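Long-range contacts in SUBA (Escherichia coli, PDB 2IY9), which cleaves the host endoplasmic reticulum chaperone BiP as the serine protease subunit of an AB5 toxin, bringing on ER stress and cell death: residues 226-234 with 308-316; 215-223 with 270-278. All coordinates share one frame; numbering follows the deposited sequence.

Contact 1: 226-234 with 308-316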
loop_
_atom_site.group_PDB
_atom_site.type_symbol
_atom_site.label_atom_id
_atom_site.label_comp_id
_atom_site.label_asym_id
_atom_site.label_seq_id
_atom_site.Cartn_x
_atom_site.Cartn_y
_atom_site.Cartn_z
ATOM N N LYS A 226 -1.485 20.499 6.438
ATOM C CA LYS A 226 -1.049 21.079 5.170
ATOM C C LYS A 226 -0.361 22.416 5.440
ATOM O O LYS A 226 -0.876 23.238 6.195
ATOM C CB LYS A 226 -2.240 21.284 4.239
ATOM C CG LYS A 226 -1.867 21.779 2.847
ATOM C CD LYS A 226 -3.059 21.672 1.905
ATOM C CE LYS A 226 -2.611 21.629 0.454
ATOM N NZ LYS A 226 -1.675 20.488 0.227
ATOM N N GLY A 227 0.808 22.622 4.837
ATOM C CA GLY A 227 1.599 23.822 5.114
ATOM C C GLY A 227 2.769 23.578 6.049
ATOM O O GLY A 227 3.769 24.286 5.978
ATOM N N GLU A 228 2.636 22.593 6.942
ATOM C CA GLU A 228 3.722 22.205 7.839
ATOM C C GLU A 228 4.677 21.248 7.122
ATOM O O GLU A 228 4.256 20.479 6.252
ATOM C CB GLU A 228 3.176 21.566 9.122
ATOM C CG GLU A 228 2.238 22.484 9.923
ATOM C CD GLU A 228 1.593 21.814 11.137
ATOM O OE1 GLU A 228 1.679 20.573 11.284
ATOM O OE2 GLU A 228 0.980 22.553 11.945
ATOM N N THR A 229 5.965 21.321 7.454
ATOM C CA THR A 229 6.961 20.406 6.885
ATOM C C THR A 229 6.893 19.065 7.622
ATOM O O THR A 229 7.120 19.011 8.830
ATOM C CB THR A 229 8.388 20.988 6.969
ATOM O OG1 THR A 229 8.493 22.143 6.124
ATOM C CG2 THR A 229 9.432 19.946 6.555
ATOM N N PRO A 230 6.561 17.980 6.899
ATOM C CA PRO A 230 6.489 16.651 7.507
ATOM C C PRO A 230 7.840 16.131 7.936
ATOM O O PRO A 230 8.874 16.522 7.377
ATOM C CB PRO A 230 5.938 15.766 6.372
ATOM C CG PRO A 230 5.347 16.704 5.397
ATOM C CD PRO A 230 6.199 17.938 5.475
ATOM N N VAL A 231 7.811 15.281 8.953
ATOM C CA VAL A 231 8.952 14.489 9.367
ATOM C C VAL A 231 8.484 13.033 9.413
ATOM O O VAL A 231 7.279 12.767 9.550
ATOM C CB VAL A 231 9.471 14.918 10.755
ATOM C CG1 VAL A 231 10.090 16.314 10.695
ATOM C CG2 VAL A 231 8.354 14.871 11.783
ATOM N N LEU A 232 9.424 12.101 9.282
ATOM C CA LEU A 232 9.089 10.680 9.403
ATOM C C LEU A 232 8.679 10.352 10.830
ATOM O O LEU A 232 9.254 10.895 11.779
ATOM C CB LEU A 232 10.243 9.777 8.944
ATOM C CG LEU A 232 10.086 9.197 7.525
ATOM C CD1 LEU A 232 10.211 10.255 6.430
ATOM C CD2 LEU A 232 11.064 8.046 7.265
ATOM N N HIS A 233 7.663 9.499 10.969
ATOM C CA HIS A 233 7.267 8.953 12.258
ATOM C C HIS A 233 8.436 8.181 12.850
ATOM O O HIS A 233 9.033 7.335 12.189
ATOM C CB HIS A 233 6.014 8.066 12.122
ATOM C CG HIS A 233 5.693 7.269 13.351
ATOM N ND1 HIS A 233 5.244 7.845 14.522
ATOM C CD2 HIS A 233 5.752 5.936 13.588
ATOM C CE1 HIS A 233 5.054 6.903 15.430
ATOM N NE2 HIS A 233 5.361 5.734 14.893
ATOM N N GLY A 234 8.774 8.501 14.096
ATOM C CA GLY A 234 9.951 7.930 14.746
ATOM C C GLY A 234 9.562 6.931 15.814
ATOM O O GLY A 234 8.379 6.768 16.114
ATOM N N TYR A 308 10.483 17.671 -0.355
ATOM C CA TYR A 308 11.080 18.378 0.784
ATOM C C TYR A 308 12.583 18.123 0.907
ATOM O O TYR A 308 12.999 16.987 1.149
ATOM C CB TYR A 308 10.381 17.991 2.092
ATOM C CG TYR A 308 8.956 18.466 2.173
ATOM C CD1 TYR A 308 8.640 19.695 2.761
ATOM C CD2 TYR A 308 7.917 17.700 1.645
ATOM C CE1 TYR A 308 7.316 20.142 2.826
ATOM C CE2 TYR A 308 6.599 18.131 1.713
ATOM C CZ TYR A 308 6.305 19.352 2.297
ATOM O OH TYR A 308 4.990 19.758 2.362
ATOM N N PRO A 309 13.408 19.184 0.757
ATOM C CA PRO A 309 14.861 19.004 0.827
ATOM C C PRO A 309 15.297 18.373 2.144
ATOM O O PRO A 309 16.279 17.637 2.167
ATOM C CB PRO A 309 15.410 20.431 0.710
ATOM C CG PRO A 309 14.268 21.334 0.993
ATOM C CD PRO A 309 13.039 20.596 0.541
ATOM N N SER A 310 14.555 18.651 3.220
ATOM C CA SER A 310 14.845 18.109 4.544
ATOM C C SER A 310 14.684 16.586 4.636
ATOM O O SER A 310 15.212 15.966 5.556
ATOM C CB SER A 310 14.010 18.817 5.629
ATOM O OG SER A 310 12.618 18.609 5.432
ATOM N N LEU A 311 13.962 15.994 3.679
ATOM C CA LEU A 311 13.657 14.555 3.703
ATOM C C LEU A 311 14.470 13.714 2.716
ATOM O O LEU A 311 14.276 12.504 2.625
ATOM C CB LEU A 311 12.153 14.326 3.464
ATOM C CG LEU A 311 11.207 14.857 4.551
ATOM C CD1 LEU A 311 9.747 14.650 4.162
ATOM C CD2 LEU A 311 11.488 14.217 5.901
ATOM N N VAL A 312 15.395 14.343 1.995
ATOM C CA VAL A 312 16.151 13.628 0.961
ATOM C C VAL A 312 16.972 12.437 1.511
ATOM O O VAL A 312 17.053 11.401 0.858
ATOM C CB VAL A 312 16.991 14.596 0.089
ATOM C CG1 VAL A 312 17.851 13.829 -0.925
ATOM C CG2 VAL A 312 16.053 15.572 -0.646
ATOM N N ASP A 313 17.542 12.554 2.713
ATOM C CA ASP A 313 18.273 11.408 3.293
ATOM C C ASP A 313 17.373 10.213 3.617
ATOM O O ASP A 313 17.845 9.083 3.646
ATOM C CB ASP A 313 19.066 11.779 4.555
ATOM C CG ASP A 313 19.921 10.615 5.063
ATOM O OD1 ASP A 313 20.845 10.195 4.334
ATOM O OD2 ASP A 313 19.650 10.095 6.168
ATOM N N LYS A 314 16.087 10.485 3.858
ATOM C CA LYS A 314 15.131 9.501 4.355
ATOM C C LYS A 314 14.294 8.885 3.223
ATOM O O LYS A 314 13.877 7.730 3.313
ATOM C CB LYS A 314 14.200 10.149 5.399
ATOM C CG LYS A 314 14.922 10.742 6.643
ATOM C CD LYS A 314 13.984 10.948 7.849
ATOM C CE LYS A 314 13.343 12.354 7.855
ATOM N NZ LYS A 314 12.442 12.707 9.038
ATOM N N VAL A 315 14.076 9.661 2.158
ATOM C CA VAL A 315 13.169 9.292 1.068
ATOM C C VAL A 315 13.765 9.792 -0.243
ATOM O O VAL A 315 14.237 10.935 -0.322
ATOM C CB VAL A 315 11.772 9.972 1.244
ATOM C CG1 VAL A 315 10.834 9.632 0.072
ATOM C CG2 VAL A 315 11.128 9.600 2.573
ATOM N N THR A 316 13.731 8.951 -1.277
ATOM C CA THR A 316 14.177 9.377 -2.601
ATOM C C THR A 316 13.489 10.677 -2.976
ATOM O O THR A 316 12.253 10.783 -2.962
ATOM C CB THR A 316 13.955 8.292 -3.676
ATOM O OG1 THR A 316 14.745 7.152 -3.337
ATOM C CG2 THR A 316 14.377 8.794 -5.079
HETATM O O HOH W 1 11.442 17.355 7.576
#

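Contact 2: 215-223 with 270-278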
loop_
_atom_site.group_PDB
_atom_site.type_symbol
_atom_site.label_atom_id
_atom_site.label_comp_id
_atom_site.label_asym_id
_atom_site.label_seq_id
_atom_site.Cartn_x
_atom_site.Cartn_y
_atom_site.Cartn_z
ATOM N N VAL A 215 7.282 -1.755 -7.972
ATOM C CA VAL A 215 7.139 -1.565 -6.519
ATOM C C VAL A 215 7.203 -0.068 -6.156
ATOM O O VAL A 215 8.071 0.650 -6.635
ATOM C CB VAL A 215 8.228 -2.350 -5.737
ATOM C CG1 VAL A 215 8.050 -2.199 -4.202
ATOM C CG2 VAL A 215 8.217 -3.843 -6.121
ATOM N N ILE A 216 6.282 0.371 -5.297
ATOM C CA ILE A 216 6.302 1.699 -4.699
ATOM C C ILE A 216 6.477 1.513 -3.192
ATOM O O ILE A 216 5.608 0.945 -2.523
ATOM C CB ILE A 216 5.012 2.501 -5.017
ATOM C CG1 ILE A 216 4.899 2.737 -6.530
ATOM C CG2 ILE A 216 5.017 3.849 -4.286
ATOM C CD1 ILE A 216 3.538 3.280 -6.962
ATOM N N ARG A 217 7.629 1.946 -2.690
ATOM C CA ARG A 217 8.062 1.680 -1.310
ATOM C C ARG A 217 7.686 2.871 -0.449
ATOM O O ARG A 217 8.095 3.989 -0.729
ATOM C CB ARG A 217 9.587 1.474 -1.254
ATOM C CG ARG A 217 10.087 0.303 -2.099
ATOM C CD ARG A 217 11.534 0.506 -2.592
ATOM N NE ARG A 217 11.871 -0.555 -3.545
ATOM C CZ ARG A 217 11.623 -0.488 -4.846
ATOM N NH1 ARG A 217 11.080 0.614 -5.365
ATOM N NH2 ARG A 217 11.939 -1.507 -5.637
ATOM N N VAL A 218 6.909 2.617 0.599
ATOM C CA VAL A 218 6.262 3.681 1.355
ATOM C C VAL A 218 6.790 3.777 2.800
ATOM O O VAL A 218 6.802 2.783 3.530
ATOM C CB VAL A 218 4.712 3.498 1.347
ATOM C CG1 VAL A 218 4.019 4.593 2.185
ATOM C CG2 VAL A 218 4.154 3.499 -0.099
ATOM N N ALA A 219 7.227 4.976 3.187
ATOM C CA ALA A 219 7.573 5.302 4.585
ATOM C C ALA A 219 6.457 6.102 5.275
ATOM O O ALA A 219 5.595 6.680 4.605
ATOM C CB ALA A 219 8.877 6.085 4.635
ATOM N N ALA A 220 6.514 6.180 6.611
ATOM C CA ALA A 220 5.422 6.756 7.418
ATOM C C ALA A 220 5.793 8.102 8.039
ATOM O O ALA A 220 6.868 8.249 8.639
ATOM C CB ALA A 220 5.013 5.787 8.505
ATOM N N LEU A 221 4.893 9.070 7.884
ATOM C CA LEU A 221 5.100 10.425 8.394
ATOM C C LEU A 221 4.369 10.651 9.700
ATOM O O LEU A 221 3.285 10.097 9.923
ATOM C CB LEU A 221 4.590 11.453 7.383
ATOM C CG LEU A 221 5.330 11.525 6.050
ATOM C CD1 LEU A 221 4.553 12.355 5.045
ATOM C CD2 LEU A 221 6.764 12.060 6.245
ATOM N N ALA A 222 4.957 11.498 10.540
ATOM C CA ALA A 222 4.283 12.021 11.730
ATOM C C ALA A 222 3.130 12.929 11.312
ATOM O O ALA A 222 3.107 13.454 10.198
ATOM C CB ALA A 222 5.272 12.788 12.595
ATOM N N GLN A 223 2.178 13.116 12.221
ATOM C CA GLN A 223 1.042 13.990 11.967
ATOM C C GLN A 223 1.504 15.399 11.612
ATOM O O GLN A 223 2.414 15.947 12.246
ATOM C CB GLN A 223 0.142 14.036 13.202
ATOM C CG GLN A 223 -1.161 14.788 12.989
ATOM C CD GLN A 223 -2.149 14.527 14.103
ATOM O OE1 GLN A 223 -2.068 13.500 14.788
ATOM N NE2 GLN A 223 -3.098 15.445 14.288
ATOM N N GLY A 270 2.566 3.771 11.862
ATOM C CA GLY A 270 3.604 3.021 11.176
ATOM C C GLY A 270 3.422 2.940 9.673
ATOM O O GLY A 270 2.520 3.561 9.093
ATOM N N THR A 271 4.273 2.141 9.049
ATOM C CA THR A 271 4.311 2.050 7.588
ATOM C C THR A 271 3.180 1.216 6.979
ATOM O O THR A 271 2.876 1.370 5.801
ATOM C CB THR A 271 5.665 1.502 7.090
ATOM O OG1 THR A 271 5.881 0.203 7.641
ATOM C CG2 THR A 271 6.814 2.439 7.489
ATOM N N SER A 272 2.558 0.333 7.764
ATOM C CA SER A 272 1.404 -0.431 7.262
ATOM C C SER A 272 0.283 0.533 6.876
ATOM O O SER A 272 -0.264 0.474 5.762
ATOM C CB SER A 272 0.898 -1.428 8.311
ATOM O OG SER A 272 1.858 -2.444 8.569
ATOM N N GLU A 273 -0.038 1.433 7.802
ATOM C CA GLU A 273 -1.091 2.434 7.597
ATOM C C GLU A 273 -0.766 3.379 6.434
ATOM O O GLU A 273 -1.640 3.690 5.607
ATOM C CB GLU A 273 -1.282 3.250 8.880
ATOM C CG GLU A 273 -1.877 2.460 10.049
ATOM C CD GLU A 273 -0.872 1.617 10.832
ATOM O OE1 GLU A 273 0.347 1.604 10.518
ATOM O OE2 GLU A 273 -1.316 0.941 11.784
ATOM N N ALA A 274 0.485 3.840 6.389
ATOM C CA ALA A 274 0.961 4.732 5.326
ATOM C C ALA A 274 0.825 4.073 3.951
ATOM O O ALA A 274 0.385 4.694 3.000
ATOM C CB ALA A 274 2.422 5.139 5.577
ATOM N N THR A 275 1.204 2.806 3.869
ATOM C CA THR A 275 1.077 2.057 2.633
ATOM C C THR A 275 -0.387 1.988 2.177
ATOM O O THR A 275 -0.678 2.167 0.998
ATOM C CB THR A 275 1.652 0.657 2.801
ATOM O OG1 THR A 275 3.030 0.771 3.175
ATOM C CG2 THR A 275 1.515 -0.156 1.512
ATOM N N ALA A 276 -1.297 1.719 3.113
ATOM C CA ALA A 276 -2.723 1.601 2.778
ATOM C C ALA A 276 -3.238 2.888 2.139
ATOM O O ALA A 276 -3.992 2.873 1.158
ATOM C CB ALA A 276 -3.534 1.235 4.014
ATOM N N ILE A 277 -2.819 4.006 2.713
ATOM C CA ILE A 277 -3.252 5.312 2.257
ATOM C C ILE A 277 -2.778 5.580 0.821
ATOM O O ILE A 277 -3.555 6.079 -0.014
ATOM C CB ILE A 277 -2.807 6.396 3.265
ATOM C CG1 ILE A 277 -3.657 6.277 4.540
ATOM C CG2 ILE A 277 -2.928 7.807 2.658
ATOM C CD1 ILE A 277 -3.131 7.052 5.754
ATOM N N VAL A 278 -1.525 5.229 0.525
ATOM C CA VAL A 278 -0.993 5.414 -0.831
ATOM C C VAL A 278 -1.776 4.564 -1.834
ATOM O O VAL A 278 -2.109 5.032 -2.925
ATOM C CB VAL A 278 0.527 5.132 -0.926
ATOM C CG1 VAL A 278 0.969 5.090 -2.402
ATOM C CG2 VAL A 278 1.311 6.219 -0.180
#

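Contact 1: 226-234 with 308-316
P230 CD sits over one face of the Y308 ring, offset toward its rim, the two side chains crossing at about a right angle. CD is 3.7 Å from the ring centroid and 19° off the ring normal, a CH-pi contact suited to proline, whose CD hydrogens are polarised by the adjoining amide nitrogen. T229 reaches the same ring obliquely with CG2, 3.9 Å from Y308 CD1. That methyl lies anti to the backbone N, which also carries it to 3.6 Å from S310 OG. Polar contact across the two loops passes through a water, which donates to P230 O at 2.7 Å and also hydrogen-bonds S310 OG; the serine hydroxyl can donate or accept, which suits it to a water-bridged site. L311, a buried leucine, brings both methyls, CD1 and CD2, against P230 O, while its own O accepts from K314 N and V315 N and so closes the turn. L232 and K314 run alongside one another, head to tail: the lysine chain, bent at chi3 (-91°), lays CD and CE along the leucine, and L232 CD1 continues to V315 CG2 at 4.0 Å. The long aliphatic part of a lysine serves here as apolar cover. K314 NZ ends 3.1 Å from L232 N, but both are donors, so this is proximity without a bond. V320 of strand 319-320 touches P230, Y308 and L311. The contact therefore joins the loop after strand 215-221 to the loop of the small hairpin 306-307/319-320, away from the catalytic residues. With no direct hydrogen bond across it, cohesion rests on CH-pi and aliphatic contacts plus one water bridge.

Contact 2: 215-223 with 270-278
Strand 215-221 passes helix 271-278 with 6.7 Å between their axes and 117° between their directions, a close approach in the core of the subtilisin-like fold, where the helix whose first turn carries S272, the inferred charge-relay serine, packs on the parallel sheet. The backbones come nearest at A220 and T271, whose CA atoms are 4.8 Å apart. G270 occupies the N-cap position with a positive phi, at backbone angles where a CB would collide with the carbonyl O of the preceding residue, so that only glycine sits there without strain. Small residues make the closeness possible: A220 CB lies only 3.4 Å from G270 O, and A274 turns its methyl toward both A220 CB and A219 O. V218 fills the next step along the strand. CG1, anti to the backbone N (chi1 178°), rests on the A274 backbone and CB and also reaches V278 CG2, while CG2 meets V278 CG2 tip to tip at 3.9 Å. A beta-branched valine suits this site, being short enough to fit yet wide enough to cover two turns. S272 points away from the strand and touches H89 and M93 of helix 84-98, so the face that meets the strand is not the one that carries S272. T271 lays CG2 against A220, and its backbone N is hydrogen-bonded to N183 OD1. T275, packed beside V218 CB, turns its hydroxyl back into its own helix: OG1 donates to T271 O at 2.7 Å, tilted 27° from the carbonyl plane, while T275 N reaches that same oxygen from the opposite face.

Contact 1 and contact 2 have centres 13 Å apart and share a chain region: strand 215-221 supplies one side of contact 2 and leads into the loop of contact 1. That loop doubles back on the strand's end, where H233 N approaches A220 O at 2.8 Å and V231 O approaches A222 N at 2.8 Å, both probable hydrogen bonds. Their segments alternate along the sequence. Contact 2 carries S272 itself, and its T271 and T275 side chains lie about 8 Å from those of H89 and D52, respectively. Contact 1 is peripheral, its centre about 19 Å from that of the chain, against about 7 Å for contact 2.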